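Local coordinates for protein probable L,D-transpeptidase 3 (Mycobacterium tuberculosis, PDB 6D4K) that is a probable L,D-transpeptidase that may carry out still-unknown cross-linking reactions in the cell wall and reacts covalently with the beta-lactam faropenem, at residues A[29-34]-A[105-110]. Residues are numbered along the deposited sequence; the frame is centred on the assembly and turned at random.
Sequences ASVLPT and GSLSSD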
loop_
_atom_site.group_PDB
_atom_site.type_symbol
_atom_site.label_atom_id
_atom_site.label_comp_id
_atom_site.label_asym_id
_atom_site.label_seq_id
_atom_site.Cartn_x
_atom_site.Cartn_y
_atom_site.Cartn_z
ATOM N N ALA A 29 -15.933 17.822 6.931
ATOM C CA ALA A 29 -15.499 17.736 8.318
ATOM C C ALA A 29 -13.983 17.803 8.406
ATOM O O ALA A 29 -13.432 18.529 9.246
ATOM C CB ALA A 29 -16.024 16.444 8.947
ATOM N N SER A 30 -13.292 17.071 7.534
ATOM C CA SER A 30 -11.851 16.926 7.681
ATOM C C SER A 30 -11.254 16.403 6.384
ATOM O O SER A 30 -11.956 15.854 5.533
ATOM C CB SER A 30 -11.517 15.975 8.832
ATOM O OG SER A 30 -12.070 14.699 8.581
ATOM N N VAL A 31 -9.932 16.556 6.272
ATOM C CA VAL A 31 -9.175 16.149 5.103
ATOM C C VAL A 31 -7.914 15.445 5.567
ATOM O O VAL A 31 -7.286 15.868 6.547
ATOM C CB VAL A 31 -8.798 17.386 4.265
ATOM C CG1 VAL A 31 -7.687 17.068 3.288
ATOM C CG2 VAL A 31 -10.028 17.903 3.564
ATOM N N LEU A 32 -7.537 14.379 4.857
ATOM C CA LEU A 32 -6.209 13.782 5.002
ATOM C C LEU A 32 -5.476 14.019 3.691
ATOM O O LEU A 32 -6.099 13.990 2.630
ATOM C CB LEU A 32 -6.286 12.277 5.220
ATOM C CG LEU A 32 -7.006 11.774 6.467
ATOM C CD1 LEU A 32 -6.988 10.259 6.454
ATOM C CD2 LEU A 32 -6.359 12.331 7.726
ATOM N N PRO A 33 -4.146 14.229 3.736
ATOM C CA PRO A 33 -3.266 14.339 4.907
ATOM C C PRO A 33 -3.621 15.517 5.838
ATOM O O PRO A 33 -4.137 16.538 5.363
ATOM C CB PRO A 33 -1.883 14.566 4.272
ATOM C CG PRO A 33 -1.970 13.903 2.977
ATOM C CD PRO A 33 -3.368 14.202 2.487
ATOM N N THR A 34 -3.378 15.354 7.146
ATOM C CA THR A 34 -3.549 16.466 8.071
ATOM C C THR A 34 -2.484 17.531 7.812
ATOM O O THR A 34 -1.461 17.280 7.169
ATOM C CB THR A 34 -3.497 15.997 9.538
ATOM O OG1 THR A 34 -2.185 15.522 9.863
ATOM C CG2 THR A 34 -4.510 14.893 9.813
ATOM N N GLY A 105 -11.753 22.729 -1.790
ATOM C CA GLY A 105 -12.893 23.621 -1.648
ATOM C C GLY A 105 -12.664 24.817 -0.737
ATOM O O GLY A 105 -13.370 24.990 0.264
ATOM N N SER A 106 -11.659 25.627 -1.070
ATOM C CA SER A 106 -11.286 26.836 -0.334
ATOM C C SER A 106 -10.568 26.554 0.984
ATOM O O SER A 106 -9.941 27.460 1.544
ATOM C CB SER A 106 -12.473 27.786 -0.124
ATOM O OG SER A 106 -13.197 27.446 1.047
ATOM N N LEU A 107 -10.642 25.322 1.497
ATOM C CA LEU A 107 -9.862 24.964 2.678
ATOM C C LEU A 107 -8.409 24.775 2.269
ATOM O O LEU A 107 -8.086 23.871 1.491
ATOM C CB LEU A 107 -10.396 23.690 3.329
ATOM C CG LEU A 107 -9.482 22.988 4.340
ATOM C CD1 LEU A 107 -8.984 23.946 5.430
ATOM C CD2 LEU A 107 -10.167 21.771 4.961
ATOM N N SER A 108 -7.535 25.627 2.790
ATOM C CA SER A 108 -6.119 25.600 2.458
ATOM C C SER A 108 -5.352 24.813 3.508
ATOM O O SER A 108 -5.582 24.969 4.710
ATOM C CB SER A 108 -5.558 27.021 2.365
ATOM O OG SER A 108 -6.200 27.744 1.329
ATOM N N SER A 109 -4.441 23.965 3.041
ATOM C CA SER A 109 -3.656 23.108 3.911
ATOM C C SER A 109 -2.318 22.844 3.239
ATOM O O SER A 109 -2.041 23.319 2.130
ATOM C CB SER A 109 -4.392 21.791 4.183
ATOM O OG SER A 109 -3.868 21.132 5.321
ATOM N N ASP A 110 -1.487 22.075 3.920
ATOM C CA ASP A 110 -0.263 21.584 3.312
ATOM C C ASP A 110 0.152 20.316 4.029
ATOM O O ASP A 110 -0.294 20.028 5.138
ATOM C CB ASP A 110 0.865 22.631 3.308
ATOM C CG ASP A 110 1.315 23.052 4.712
ATOM O OD1 ASP A 110 1.421 22.203 5.624
ATOM O OD2 ASP A 110 1.587 24.257 4.896
HETATM O O HOH W 1 -2.879 18.852 4.384
HETATM O O HOH W 2 -5.913 18.757 6.474
#
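V31 and L107 make the one apolar touch between 29-34 and 105-110: CG2 of V31 lies 4.1 Å from CD2 of L107, the two side chains passing alongside each other and running opposite ways. With CG1 anti to the backbone N (chi1 163°), V31 leaves CG2 anti to the carbonyl carbon, the branch that touches L107; L107 reaches in with CG anti to its own backbone N (chi1 164°). Within the Ig-like domain, edge strand 28-32 of the four-stranded antiparallel sheet, which carries a classic bulge where A29 and S30 share T48 as partner, faces strand 107-113 of a second sheet, and no direct hydrogen bond crosses between the segments. P33, just past the strand end and entered through a cis peptide bond, turns its carbonyl to water. Water 1 donates to P33 O at 2.8 Å, is hydrogen-bonded to S109 OG at 2.7 Å, and donates weakly to D110 O. Water 2 gives P33 O a second, longer bond of 3.1 Å and meets S109 OG weakly at 3.3 Å. At T34 the contact is backbone alone: its carbonyl O comes within 3.6 Å of D110 O, mere proximity of two acceptors, while its N is held by OE1 of Q37.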